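Local coordinates for protein CzcP cation efflux P1-ATPase (Ralstonia metallidurans, PDB 4U9R) that probably exports zinc from the cell at the expense of ATP hydrolysis, and binds cadmium ions in this N-terminal ferredoxin-like extension, at residues D42-R47 with A97-R102; V32-L37 with E46-E51; S50-K55 with R89-S94; I63-A66 with D71-I74; E24-D29 with I83-I88. All coordinates share one frame; numbering follows the deposited sequence.

Interaction 1: residues D42-R47 with A97-R102; sequences DPCVER and AVISSR. With CD (cadmium ion), chain B.
This is a buried helix-to-helix contact beside a cadmium site, with Ile99 lying against Cys44 and Arg47. It joins the N-terminal end of helix 43-53 to the C-terminal end of helix 85-102. The two branches of Ile99 divide the work. Its CG2 methyl sits 3.6 Å from Cys44 SG, on a sulfur that is also a metal ligand. The longer branch reaches the next turn, where Ile99 CD1 lies 3.9 Å from Arg47 CB. Only the base of Arg47 takes part here. Its extended chain turns away, and its NH1 hydrogen-bonds Glu146, itself a metal ligand.

Cadmium is held by Asp42 OD1 at 2.1 Å and by Cys44 SG at 2.6 Å. His105 and Glu146 complete the site. Asp42 is also the N-cap of helix 43-53. Its CG stands anti to its own backbone N (chi1 175°), which turns the carboxylate back over the first turn. Cys44 N then donates to Asp42 OD1 over 2.9 Å, at an N-H...O angle of 159°. This donor comes from the anti side of the carboxylate and somewhat out of its plane. One oxygen therefore serves both the metal and the helix end, which probably helps to fix the carboxylate's rotation. Mixed carboxylate, cysteine and histidine ligation is characteristic of cadmium or zinc sites. Here it joins a helix N-terminus to two strands of the second sheet.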
# COMPACT_ATOMS: atom_id res chain seq x y z
N ASP A 42 -2.54 -0.26 -4.58
CA ASP A 42 -1.58 0.51 -3.76
C ASP A 42 -0.29 -0.31 -3.68
O ASP A 42 -0.35 -1.53 -3.60
CB ASP A 42 -2.19 0.83 -2.38
CG ASP A 42 -1.21 1.54 -1.41
OD1 ASP A 42 -0.33 0.87 -0.89
OD2 ASP A 42 -1.32 2.75 -1.12
N PRO A 43 0.87 0.35 -3.77
CA PRO A 43 2.14 -0.34 -3.85
C PRO A 43 2.53 -1.14 -2.60
O PRO A 43 3.52 -1.87 -2.63
CB PRO A 43 3.15 0.79 -4.08
CG PRO A 43 2.48 2.01 -3.61
CD PRO A 43 1.04 1.81 -3.90
N CYS A 44 1.77 -0.98 -1.52
CA CYS A 44 1.91 -1.81 -0.34
C CYS A 44 1.68 -3.31 -0.68
O CYS A 44 2.40 -4.16 -0.20
CB CYS A 44 0.96 -1.32 0.79
SG CYS A 44 1.80 -0.13 1.84
N VAL A 45 0.71 -3.60 -1.53
CA VAL A 45 0.45 -4.97 -1.97
C VAL A 45 1.67 -5.60 -2.64
O VAL A 45 2.03 -6.76 -2.32
CB VAL A 45 -0.77 -5.04 -2.91
CG1 VAL A 45 -0.97 -6.47 -3.41
CG2 VAL A 45 -2.02 -4.58 -2.17
N GLU A 46 2.31 -4.85 -3.54
CA GLU A 46 3.57 -5.24 -4.22
C GLU A 46 4.74 -5.32 -3.26
O GLU A 46 5.61 -6.21 -3.39
CB GLU A 46 3.95 -4.23 -5.34
CG GLU A 46 5.22 -4.58 -6.14
CD GLU A 46 5.82 -3.40 -6.94
OE1 GLU A 46 5.83 -3.45 -8.19
OE2 GLU A 46 6.31 -2.43 -6.32
N ARG A 47 4.83 -4.38 -2.32
CA ARG A 47 5.87 -4.49 -1.30
C ARG A 47 5.77 -5.84 -0.57
O ARG A 47 6.76 -6.56 -0.41
CB ARG A 47 5.79 -3.38 -0.27
CG ARG A 47 6.66 -2.18 -0.58
CD ARG A 47 6.60 -1.09 0.52
NE ARG A 47 6.89 0.22 -0.07
CZ ARG A 47 5.98 1.14 -0.40
NH1 ARG A 47 4.69 1.00 -0.13
NH2 ARG A 47 6.39 2.26 -0.98
N ALA A 97 2.28 -6.87 8.81
CA ALA A 97 2.19 -5.98 9.97
C ALA A 97 3.21 -4.86 9.87
O ALA A 97 2.88 -3.73 10.12
CB ALA A 97 2.36 -6.74 11.27
N VAL A 98 4.44 -5.18 9.49
CA VAL A 98 5.49 -4.20 9.38
C VAL A 98 5.26 -3.20 8.23
O VAL A 98 5.50 -2.00 8.41
CB VAL A 98 6.86 -4.84 9.14
CG1 VAL A 98 7.91 -3.78 8.92
CG2 VAL A 98 7.24 -5.73 10.31
N ILE A 99 4.81 -3.68 7.08
CA ILE A 99 4.48 -2.79 5.97
C ILE A 99 3.34 -1.84 6.34
O ILE A 99 3.43 -0.63 6.13
CB ILE A 99 4.16 -3.59 4.70
CG1 ILE A 99 5.44 -4.22 4.17
CG2 ILE A 99 3.53 -2.70 3.63
CD1 ILE A 99 5.23 -5.26 3.12
N SER A 100 2.29 -2.40 6.91
CA SER A 100 1.12 -1.67 7.33
C SER A 100 1.41 -0.57 8.37
O SER A 100 0.78 0.49 8.34
CB SER A 100 0.13 -2.65 7.94
OG SER A 100 -1.06 -1.99 8.28
N SER A 101 2.34 -0.82 9.29
CA SER A 101 2.65 0.15 10.33
C SER A 101 3.57 1.25 9.80
O SER A 101 3.57 2.37 10.31
CB SER A 101 3.35 -0.53 11.48
OG SER A 101 4.70 -0.81 11.17
N ARG A 102 4.35 0.90 8.79
CA ARG A 102 5.39 1.75 8.29
C ARG A 102 4.89 2.76 7.27
O ARG A 102 5.38 3.88 7.27
CB ARG A 102 6.53 0.92 7.69
CG ARG A 102 7.64 1.76 7.09
CD ARG A 102 8.99 1.08 7.19
NE ARG A 102 10.03 1.87 6.53
CZ ARG A 102 10.54 3.01 7.01
NH1 ARG A 102 10.11 3.51 8.17
NH2 ARG A 102 11.48 3.64 6.33
CD CD B . 0.68 1.88 0.65

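Interaction 2: residues V32-L37 with E46-E51; sequences VLLPGL and ERLLSE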
# COMPACT_ATOMS: atom_id res chain seq x y z
N VAL A 32 -7.00 -7.55 5.74
CA VAL A 32 -6.57 -8.13 7.00
C VAL A 32 -5.08 -7.94 7.20
O VAL A 32 -4.65 -7.68 8.32
CB VAL A 32 -6.94 -9.63 7.10
CG1 VAL A 32 -6.34 -10.27 8.35
CG2 VAL A 32 -8.45 -9.79 7.10
N LEU A 33 -4.29 -8.13 6.13
CA LEU A 33 -2.88 -7.93 6.20
C LEU A 33 -2.53 -6.46 6.11
O LEU A 33 -1.62 -5.99 6.78
CB LEU A 33 -2.19 -8.62 5.04
CG LEU A 33 -2.30 -10.14 5.08
CD1 LEU A 33 -1.72 -10.72 3.83
CD2 LEU A 33 -1.62 -10.67 6.34
N LEU A 34 -3.23 -5.75 5.22
CA LEU A 34 -2.89 -4.38 4.87
C LEU A 34 -4.17 -3.54 5.03
O LEU A 34 -4.83 -3.24 4.03
CB LEU A 34 -2.35 -4.32 3.45
CG LEU A 34 -0.97 -5.00 3.25
CD1 LEU A 34 -0.64 -5.06 1.76
CD2 LEU A 34 0.11 -4.31 4.06
N PRO A 35 -4.55 -3.22 6.28
CA PRO A 35 -5.74 -2.40 6.53
C PRO A 35 -5.60 -0.98 6.00
O PRO A 35 -4.54 -0.37 6.10
CB PRO A 35 -5.87 -2.40 8.06
CG PRO A 35 -4.51 -2.71 8.56
CD PRO A 35 -3.88 -3.62 7.54
N GLY A 36 -6.65 -0.47 5.38
CA GLY A 36 -6.74 0.97 5.05
C GLY A 36 -6.01 1.41 3.80
O GLY A 36 -5.57 2.55 3.71
N LEU A 37 -5.87 0.51 2.84
CA LEU A 37 -5.36 0.90 1.53
C LEU A 37 -6.51 1.50 0.73
O LEU A 37 -7.67 1.07 0.90
CB LEU A 37 -4.80 -0.30 0.78
CG LEU A 37 -3.70 -1.14 1.43
CD1 LEU A 37 -3.10 -2.06 0.38
CD2 LEU A 37 -2.61 -0.28 2.03
N GLU A 46 2.31 -4.85 -3.54
CA GLU A 46 3.57 -5.24 -4.22
C GLU A 46 4.74 -5.32 -3.26
O GLU A 46 5.61 -6.21 -3.39
CB GLU A 46 3.95 -4.23 -5.34
CG GLU A 46 5.22 -4.58 -6.14
CD GLU A 46 5.82 -3.40 -6.94
OE1 GLU A 46 5.83 -3.45 -8.19
OE2 GLU A 46 6.31 -2.43 -6.32
N ARG A 47 4.83 -4.38 -2.32
CA ARG A 47 5.87 -4.49 -1.30
C ARG A 47 5.77 -5.84 -0.57
O ARG A 47 6.76 -6.56 -0.41
CB ARG A 47 5.79 -3.38 -0.27
CG ARG A 47 6.66 -2.18 -0.58
CD ARG A 47 6.60 -1.09 0.52
NE ARG A 47 6.89 0.22 -0.07
CZ ARG A 47 5.98 1.14 -0.40
NH1 ARG A 47 4.69 1.00 -0.13
NH2 ARG A 47 6.39 2.26 -0.98
N LEU A 48 4.56 -6.17 -0.15
CA LEU A 48 4.28 -7.41 0.57
C LEU A 48 4.64 -8.61 -0.29
O LEU A 48 5.39 -9.47 0.13
CB LEU A 48 2.82 -7.48 0.99
CG LEU A 48 2.30 -8.75 1.66
CD1 LEU A 48 3.16 -9.14 2.83
CD2 LEU A 48 0.89 -8.50 2.17
N LEU A 49 4.11 -8.66 -1.50
CA LEU A 49 4.36 -9.80 -2.38
C LEU A 49 5.83 -9.95 -2.73
O LEU A 49 6.35 -11.04 -2.65
CB LEU A 49 3.55 -9.72 -3.66
CG LEU A 49 2.02 -9.84 -3.55
CD1 LEU A 49 1.38 -9.57 -4.91
CD2 LEU A 49 1.63 -11.18 -3.07
N SER A 50 6.51 -8.87 -3.08
CA SER A 50 7.94 -8.99 -3.48
C SER A 50 8.86 -9.39 -2.31
O SER A 50 9.83 -10.17 -2.47
CB SER A 50 8.44 -7.71 -4.19
OG SER A 50 8.44 -6.59 -3.31
N GLU A 51 8.53 -8.91 -1.13
CA GLU A 51 9.24 -9.36 0.07
C GLU A 51 8.98 -10.82 0.35
O GLU A 51 9.92 -11.55 0.64
CB GLU A 51 8.90 -8.50 1.28
CG GLU A 51 9.52 -7.12 1.14
CD GLU A 51 9.33 -6.22 2.36
OE1 GLU A 51 9.14 -6.74 3.48
OE2 GLU A 51 9.39 -4.99 2.16
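Leu48 CD2 meets both Leu33 and Leu34, in the hydrophobic core of the ferredoxin-like fold. A single methyl does the touching. Leu48 CD2 is 3.8 Å from Leu33 CD1, and the same methyl is 3.8 Å from Leu34 CD1. The approaches differ. Leu33 crosses Leu48 at about a right angle, whereas Leu34 and Leu48 slide past each other in opposite directions. At chi1 175°, Leu48 swings CG away from its own backbone N, and this carries CD2 from helix 43-53 toward the two leucines. The contact is wholly apolar and buried.

A second shell surrounds these leucines. Leu33 closes the short helix 30-33, and Leu34 is the first residue to leave helical geometry. Consecutive leucines thus present their side chains to the same partner from different backbone settings. Leu33 also rests on Ile74 of strand 73-78 and on Val92 of helix 85-102. Leu34 touches Ile99 farther along helix 85-102. The side chain of Leu34 is about 7 Å from the cadmium ion held by Asp42 and Cys44.

On the exposed side of helix 43-53, Glu46 O is a shared acceptor: it takes Ser50 N at 2.8 Å and Ser50 OG at 2.9 Å, from opposite faces of its carbonyl plane.

Interaction 3: residues S50-K55 with R89-S94; sequences SELRGK and RELVTS
Leu52, near the C-terminal end of helix 43-53, and Lys55, just after it, pack on Leu91 and Val92 of helix 85-102. The contact is made by apolar groups.

The buried part belongs to Leu52. Its CD1 methyl is 3.8 Å from Val92 CG2, and the two side chains cross at about a right angle. The other methyl, Leu52 CD2, lies over the backbone of the partner helix, 4.0 Å from Leu91 O. That carbonyl has a polar partner as well, the hydroxyl of Thr95.

The outer part pairs an aliphatic lysine chain with a leucine. Lys55 CG is 3.8 Å from Leu91 CD2. Farther along, Lys55 CE comes within 4.1 Å of Leu91 CD1. A bend at chi2 (-69°) brings the lysine carbons slantwise across both leucine methyls. Lys55 thereby covers Leu91 toward the surface.

Hydrogen bonds run within each segment. Lys55 N donates to Leu52 O, which holds the lysine close to Leu52. On helix 85-102, Thr93 OG1 donates to Arg89 O at 2.9 Å, and Ser94 OG donates to Glu90 O, also at 2.9 Å. These hydroxyls turn back onto their own helix.

Val92 also touches Leu28, Leu33, Ile74 and Val76. It thus joins both helices to the sheet. Two helices side by side on one face of an antiparallel sheet are characteristic of the ferredoxin-like fold.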
# COMPACT_ATOMS: atom_id res chain seq x y z
N SER A 50 6.51 -8.87 -3.08
CA SER A 50 7.94 -8.99 -3.48
C SER A 50 8.86 -9.39 -2.31
O SER A 50 9.83 -10.17 -2.47
CB SER A 50 8.44 -7.71 -4.19
OG SER A 50 8.44 -6.59 -3.31
N GLU A 51 8.53 -8.91 -1.13
CA GLU A 51 9.24 -9.36 0.07
C GLU A 51 8.98 -10.82 0.35
O GLU A 51 9.92 -11.55 0.64
CB GLU A 51 8.90 -8.50 1.28
CG GLU A 51 9.52 -7.12 1.14
CD GLU A 51 9.33 -6.22 2.36
OE1 GLU A 51 9.14 -6.74 3.48
OE2 GLU A 51 9.39 -4.99 2.16
N LEU A 52 7.74 -11.28 0.20
CA LEU A 52 7.47 -12.71 0.40
C LEU A 52 8.18 -13.58 -0.60
O LEU A 52 8.62 -14.67 -0.23
CB LEU A 52 6.01 -13.03 0.36
CG LEU A 52 5.24 -12.52 1.58
CD1 LEU A 52 3.77 -12.84 1.38
CD2 LEU A 52 5.76 -13.17 2.86
N ARG A 53 8.30 -13.13 -1.86
CA ARG A 53 8.92 -13.94 -2.88
C ARG A 53 10.41 -14.20 -2.65
O ARG A 53 10.99 -15.22 -3.07
CB ARG A 53 8.70 -13.31 -4.26
CG ARG A 53 7.26 -13.40 -4.74
CD ARG A 53 7.14 -13.06 -6.22
NE ARG A 53 5.78 -12.73 -6.59
CZ ARG A 53 5.32 -11.49 -6.78
NH1 ARG A 53 6.09 -10.42 -6.64
NH2 ARG A 53 4.06 -11.32 -7.11
N GLY A 54 11.02 -13.27 -1.94
CA GLY A 54 12.37 -13.39 -1.50
C GLY A 54 12.66 -14.37 -0.39
O GLY A 54 13.85 -14.59 -0.13
N LYS A 55 11.64 -14.97 0.24
CA LYS A 55 11.85 -15.87 1.40
C LYS A 55 11.90 -17.32 1.00
O LYS A 55 11.08 -17.77 0.20
CB LYS A 55 10.69 -15.77 2.41
CG LYS A 55 10.34 -14.38 2.86
CD LYS A 55 11.44 -13.83 3.71
CE LYS A 55 11.10 -12.45 4.24
NZ LYS A 55 12.30 -11.96 4.96
N ARG A 89 2.61 -18.82 7.32
CA ARG A 89 1.54 -17.87 7.65
C ARG A 89 2.07 -16.72 8.56
O ARG A 89 1.67 -15.55 8.42
CB ARG A 89 0.36 -18.60 8.29
CG ARG A 89 -0.77 -17.68 8.72
CD ARG A 89 -1.96 -18.44 9.30
NE ARG A 89 -1.57 -19.19 10.49
CZ ARG A 89 -1.70 -20.49 10.68
NH1 ARG A 89 -2.21 -21.30 9.75
NH2 ARG A 89 -1.29 -21.00 11.82
N GLU A 90 2.98 -17.05 9.47
CA GLU A 90 3.61 -16.06 10.35
C GLU A 90 4.43 -15.06 9.56
O GLU A 90 4.37 -13.85 9.81
CB GLU A 90 4.47 -16.78 11.42
CG GLU A 90 5.32 -15.90 12.33
CD GLU A 90 5.95 -16.70 13.48
OE1 GLU A 90 7.07 -17.24 13.31
OE2 GLU A 90 5.29 -16.83 14.54
N LEU A 91 5.19 -15.58 8.62
CA LEU A 91 5.92 -14.76 7.68
C LEU A 91 4.96 -13.85 6.92
O LEU A 91 5.20 -12.66 6.82
CB LEU A 91 6.67 -15.64 6.72
CG LEU A 91 7.97 -15.18 6.11
CD1 LEU A 91 8.86 -14.42 7.09
CD2 LEU A 91 8.69 -16.43 5.63
N VAL A 92 3.86 -14.38 6.41
CA VAL A 92 2.89 -13.51 5.72
C VAL A 92 2.29 -12.46 6.65
O VAL A 92 2.33 -11.29 6.33
CB VAL A 92 1.75 -14.28 5.04
CG1 VAL A 92 0.75 -13.32 4.45
CG2 VAL A 92 2.28 -15.22 3.97
N THR A 93 1.69 -12.86 7.76
CA THR A 93 1.03 -11.92 8.66
C THR A 93 2.01 -10.92 9.29
O THR A 93 1.65 -9.76 9.49
CB THR A 93 0.30 -12.62 9.83
OG1 THR A 93 1.21 -13.54 10.44
CG2 THR A 93 -0.93 -13.38 9.33
N SER A 94 3.22 -11.34 9.62
CA SER A 94 4.16 -10.38 10.23
C SER A 94 4.82 -9.43 9.20
O SER A 94 5.13 -8.29 9.52
CB SER A 94 5.24 -11.08 11.03
OG SER A 94 6.21 -11.67 10.18

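Interaction 4: residues I63-A66 with D71-I74; sequences IKTA and DSQI. With TCE (3,3',3''-phosphanetriyltripropanoic acid), chain D.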
# COMPACT_ATOMS: atom_id res chain seq x y z
N ILE A 63 -1.83 -11.91 -6.12
CA ILE A 63 -3.14 -11.40 -5.75
C ILE A 63 -4.21 -12.18 -6.48
O ILE A 63 -4.01 -12.57 -7.62
CB ILE A 63 -3.28 -9.92 -6.14
CG1 ILE A 63 -2.18 -9.10 -5.49
CG2 ILE A 63 -4.62 -9.34 -5.72
CD1 ILE A 63 -1.27 -8.47 -6.53
N LYS A 64 -5.32 -12.42 -5.78
CA LYS A 64 -6.57 -12.97 -6.35
C LYS A 64 -7.61 -11.87 -6.26
O LYS A 64 -8.05 -11.49 -5.16
CB LYS A 64 -7.08 -14.14 -5.54
CG LYS A 64 -6.02 -15.19 -5.25
CD LYS A 64 -6.02 -16.24 -6.31
CE LYS A 64 -7.23 -17.13 -6.15
NZ LYS A 64 -7.86 -17.28 -7.48
N THR A 65 -8.00 -11.35 -7.41
CA THR A 65 -8.80 -10.14 -7.47
C THR A 65 -10.28 -10.40 -7.24
O THR A 65 -10.86 -11.30 -7.85
CB THR A 65 -8.63 -9.46 -8.84
OG1 THR A 65 -7.26 -9.10 -9.04
CG2 THR A 65 -9.49 -8.22 -8.91
N ALA A 66 -10.88 -9.62 -6.35
CA ALA A 66 -12.33 -9.65 -6.15
C ALA A 66 -13.00 -8.47 -6.84
O ALA A 66 -12.43 -7.37 -6.90
CB ALA A 66 -12.66 -9.65 -4.67
N ASP A 71 -12.52 -7.77 -0.96
CA ASP A 71 -12.52 -9.23 -0.84
C ASP A 71 -11.39 -9.84 -1.68
O ASP A 71 -11.37 -11.06 -1.90
CB ASP A 71 -13.87 -9.81 -1.29
CG ASP A 71 -15.02 -9.43 -0.37
OD1 ASP A 71 -14.94 -8.38 0.32
OD2 ASP A 71 -16.01 -10.19 -0.34
N SER A 72 -10.49 -9.00 -2.18
CA SER A 72 -9.30 -9.50 -2.87
C SER A 72 -8.41 -10.21 -1.86
O SER A 72 -8.28 -9.78 -0.73
CB SER A 72 -8.52 -8.34 -3.49
OG SER A 72 -9.27 -7.78 -4.55
N GLN A 73 -7.77 -11.28 -2.29
CA GLN A 73 -6.88 -12.01 -1.42
C GLN A 73 -5.45 -12.03 -1.92
O GLN A 73 -5.17 -11.66 -3.09
CB GLN A 73 -7.38 -13.46 -1.33
CG GLN A 73 -8.76 -13.59 -0.72
CD GLN A 73 -9.23 -15.04 -0.71
OE1 GLN A 73 -9.30 -15.69 -1.75
NE2 GLN A 73 -9.51 -15.54 0.46
N ILE A 74 -4.54 -12.44 -1.04
CA ILE A 74 -3.25 -12.94 -1.51
C ILE A 74 -3.25 -14.41 -1.35
O ILE A 74 -3.77 -14.93 -0.36
CB ILE A 74 -2.02 -12.31 -0.85
CG1 ILE A 74 -1.99 -12.53 0.63
CG2 ILE A 74 -2.00 -10.80 -1.11
CD1 ILE A 74 -0.56 -12.43 1.12
O16 TCE D . -9.23 -21.67 -8.67
C14 TCE D . -8.62 -21.32 -7.64
O15 TCE D . -8.90 -21.72 -6.48
C5 TCE D . -7.46 -20.35 -7.78
C2 TCE D . -6.11 -20.99 -7.62
P TCE D . -4.68 -19.84 -7.60
C3 TCE D . -5.00 -18.75 -9.04
C6 TCE D . -3.78 -18.70 -9.94
C8 TCE D . -4.11 -18.77 -11.42
O10 TCE D . -3.58 -17.92 -12.17
O9 TCE D . -4.90 -19.66 -11.81
C1 TCE D . -3.28 -20.89 -8.17
C4 TCE D . -3.73 -21.58 -9.46
C11 TCE D . -2.59 -21.85 -10.42
O12 TCE D . -1.54 -22.36 -9.97
O13 TCE D . -2.76 -21.53 -11.62
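Lys64 and Gln73 form the last backbone-paired rung of a beta hairpin, where strands 58-64 and 73-78 meet at the loop end. They are an antiparallel hydrogen-bonded pair. Lys64 N donates to Gln73 O over 2.8 Å at a nearly straight 173°, although it stands above the carbonyl plane. In return, Gln73 N donates to Lys64 O over 2.9 Å at 159°, this time in the carbonyl plane. Both carbonyls also receive CA-H...O contacts, Gln73 O from Ile63 CA and Lys64 O from Ser72 CA.

Beyond this rung a side chain takes over from the backbone. Ser72 OG accepts from Ala66 N over 3.0 Å at 175° and donates to Asp69 O in the turn. The serine so ties the two ends of the hairpin loop together.

Ile63 and Ile74, a non-hydrogen-bonded pair, point to the face packed by helix 43-53. Lys64 and Gln73 point to the other face, where Arg27 lies against both. His62, Cys75 and His77 hold a cadmium ion nearby. The lysine chain bends away from Gln73 and curls beside the bound phosphine. Its tip makes a close approach of doubtful accuracy, not a hydrogen bond: Lys64 NZ lies 3.1 Å from ligand methylene carbon C5.

Interaction 5: residues E24-D29 with I83-I88; sequences EKLRLD and ISLARI. With TCE (3,3',3''-phosphanetriyltripropanoic acid), chain D.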
# COMPACT_ATOMS: atom_id res chain seq x y z
N GLU A 24 1.41 -26.57 -1.37
CA GLU A 24 0.17 -26.21 -0.66
C GLU A 24 0.00 -24.72 -0.77
O GLU A 24 0.98 -24.00 -1.03
CB GLU A 24 0.20 -26.66 0.82
CG GLU A 24 0.15 -28.19 0.98
CD GLU A 24 -0.04 -28.68 2.43
OE1 GLU A 24 0.70 -28.23 3.35
OE2 GLU A 24 -0.94 -29.53 2.66
N LYS A 25 -1.24 -24.27 -0.61
CA LYS A 25 -1.59 -22.87 -0.76
C LYS A 25 -2.29 -22.35 0.47
O LYS A 25 -3.09 -23.06 1.04
CB LYS A 25 -2.57 -22.73 -1.91
CG LYS A 25 -2.06 -23.45 -3.14
CD LYS A 25 -2.89 -23.22 -4.36
CE LYS A 25 -2.24 -24.04 -5.49
NZ LYS A 25 -2.88 -23.77 -6.80
N LEU A 26 -2.05 -21.10 0.83
CA LEU A 26 -2.87 -20.42 1.81
C LEU A 26 -3.26 -19.05 1.31
O LEU A 26 -2.49 -18.39 0.57
CB LEU A 26 -2.17 -20.30 3.17
CG LEU A 26 -0.85 -19.51 3.32
CD1 LEU A 26 -1.10 -18.04 3.41
CD2 LEU A 26 -0.15 -19.81 4.63
N ARG A 27 -4.45 -18.60 1.71
CA ARG A 27 -4.96 -17.31 1.31
C ARG A 27 -5.43 -16.51 2.48
O ARG A 27 -5.94 -17.06 3.44
CB ARG A 27 -6.17 -17.48 0.42
CG ARG A 27 -5.79 -17.78 -1.00
CD ARG A 27 -6.95 -18.29 -1.84
NE ARG A 27 -6.36 -19.08 -2.92
CZ ARG A 27 -7.05 -19.83 -3.78
NH1 ARG A 27 -8.36 -19.89 -3.70
NH2 ARG A 27 -6.40 -20.50 -4.72
N LEU A 28 -5.24 -15.22 2.40
CA LEU A 28 -5.68 -14.31 3.41
C LEU A 28 -6.22 -13.08 2.69
O LEU A 28 -5.82 -12.77 1.55
CB LEU A 28 -4.50 -13.91 4.26
CG LEU A 28 -3.89 -15.00 5.15
CD1 LEU A 28 -2.67 -15.60 4.49
CD2 LEU A 28 -3.46 -14.40 6.46
N ASP A 29 -7.11 -12.36 3.36
CA ASP A 29 -7.74 -11.22 2.77
C ASP A 29 -6.81 -10.03 2.91
O ASP A 29 -6.15 -9.85 3.92
CB ASP A 29 -9.10 -10.96 3.43
CG ASP A 29 -10.01 -12.16 3.31
OD1 ASP A 29 -10.46 -12.46 2.18
OD2 ASP A 29 -10.25 -12.83 4.33
N ILE A 83 9.03 -25.59 4.62
CA ILE A 83 8.48 -24.67 5.63
C ILE A 83 7.13 -25.14 6.09
O ILE A 83 6.35 -25.66 5.30
CB ILE A 83 8.41 -23.24 5.04
CG1 ILE A 83 8.09 -22.21 6.11
CG2 ILE A 83 7.42 -23.16 3.88
CD1 ILE A 83 8.51 -20.82 5.69
N SER A 84 6.86 -25.01 7.39
CA SER A 84 5.60 -25.45 7.92
C SER A 84 4.51 -24.43 7.59
O SER A 84 4.81 -23.28 7.27
CB SER A 84 5.72 -25.64 9.42
OG SER A 84 5.90 -24.41 10.09
N LEU A 85 3.25 -24.84 7.67
CA LEU A 85 2.17 -23.90 7.46
C LEU A 85 2.21 -22.76 8.49
O LEU A 85 2.09 -21.59 8.14
CB LEU A 85 0.83 -24.61 7.51
CG LEU A 85 -0.39 -23.68 7.50
CD1 LEU A 85 -0.39 -22.66 6.36
CD2 LEU A 85 -1.63 -24.55 7.43
N ALA A 86 2.37 -23.12 9.75
CA ALA A 86 2.50 -22.13 10.83
C ALA A 86 3.51 -21.04 10.55
O ALA A 86 3.27 -19.86 10.78
CB ALA A 86 2.92 -22.85 12.12
N ARG A 87 4.65 -21.45 10.04
CA ARG A 87 5.78 -20.59 9.75
C ARG A 87 5.55 -19.74 8.46
O ARG A 87 5.85 -18.55 8.46
CB ARG A 87 7.04 -21.46 9.64
CG ARG A 87 8.32 -20.74 9.22
CD ARG A 87 8.75 -19.67 10.22
NE ARG A 87 9.70 -18.73 9.63
CZ ARG A 87 11.03 -18.89 9.62
NH1 ARG A 87 11.61 -19.96 10.17
NH2 ARG A 87 11.79 -17.95 9.05
N ILE A 88 4.99 -20.32 7.39
CA ILE A 88 4.70 -19.49 6.23
C ILE A 88 3.63 -18.44 6.59
O ILE A 88 3.79 -17.25 6.28
CB ILE A 88 4.42 -20.29 4.93
CG1 ILE A 88 4.34 -19.36 3.73
CG2 ILE A 88 3.13 -21.04 4.99
CD1 ILE A 88 5.53 -18.47 3.52
O16 TCE D . -9.23 -21.67 -8.67
C14 TCE D . -8.62 -21.32 -7.64
O15 TCE D . -8.90 -21.72 -6.48
C5 TCE D . -7.46 -20.35 -7.78
C2 TCE D . -6.11 -20.99 -7.62
P TCE D . -4.68 -19.84 -7.60
C3 TCE D . -5.00 -18.75 -9.04
C6 TCE D . -3.78 -18.70 -9.94
C8 TCE D . -4.11 -18.77 -11.42
O10 TCE D . -3.58 -17.92 -12.17
O9 TCE D . -4.90 -19.66 -11.81
C1 TCE D . -3.28 -20.89 -8.17
C4 TCE D . -3.73 -21.58 -9.46
C11 TCE D . -2.59 -21.85 -10.42
O12 TCE D . -1.54 -22.36 -9.97
O13 TCE D . -2.76 -21.53 -11.62
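Strand 24-29 has two working sides: Leu26 packs on Leu85 and Ile88 of helix 85-102, while Lys25 and Arg27 line the pocket of a bound phosphane tripropionate. The packing side rests on one methyl. Leu26 CD2 lies 3.5 Å from Ile88 CG2. The same Leu26 CD2 is 3.3 Å from Leu85 CD1, a closeness that may partly reflect the model. With chi1 at 62°, Leu26 CG sits between its own N and carbonyl carbon, which aims the end of the side chain at the helix. Ser84 is the N-cap just before that helix, and its OG accepts Arg87 N over 3.2 Å.

Arg27 works at the pocket. Its extended chain brings the guanidinium edge to the ligand, with O15 in its plane. Arg27 NH2 gives O15 a weak bond at 3.3 Å, and Arg27 NH1 gives another weak one at 3.4 Å. Lys25, also extended, places NZ nearest to ligand carbon C1. Lys64, His62 and His77 complete the pocket, and both histidines also bind the second cadmium ion.

Apolar and charged side chains are thus separated on the two sides of one strand. The arginine bonds to O15 are long and weak, and the lysine ammonium groups lie nearest to ligand carbons. The cations therefore probably act on the triacid by general electrostatic attraction more than by close pairing.

Overall arrangement
From the N terminus, strand 24-29 opens interaction 5, which closes only at the start of helix 85-102. Inside that loop, interaction 2 folds residues 32-37 back on helix 43-53. Interaction 1 opens at Asp42, just before that contact closes, and interaction 3 opens at Ser50; both are closed by helix 85-102. Interaction 3 lies within interaction 1, and the local hairpin of interaction 4 lies within both and within interaction 5. Interaction 5 crosses interactions 1 and 3, because its second segment precedes theirs. Along helix 85-102, interactions 5, 3 and 1 follow in order. Interactions 4 and 5 share one sheet and one ligand. Leu33, Ile74 and Val92 join interactions 2, 4 and 3 in the core.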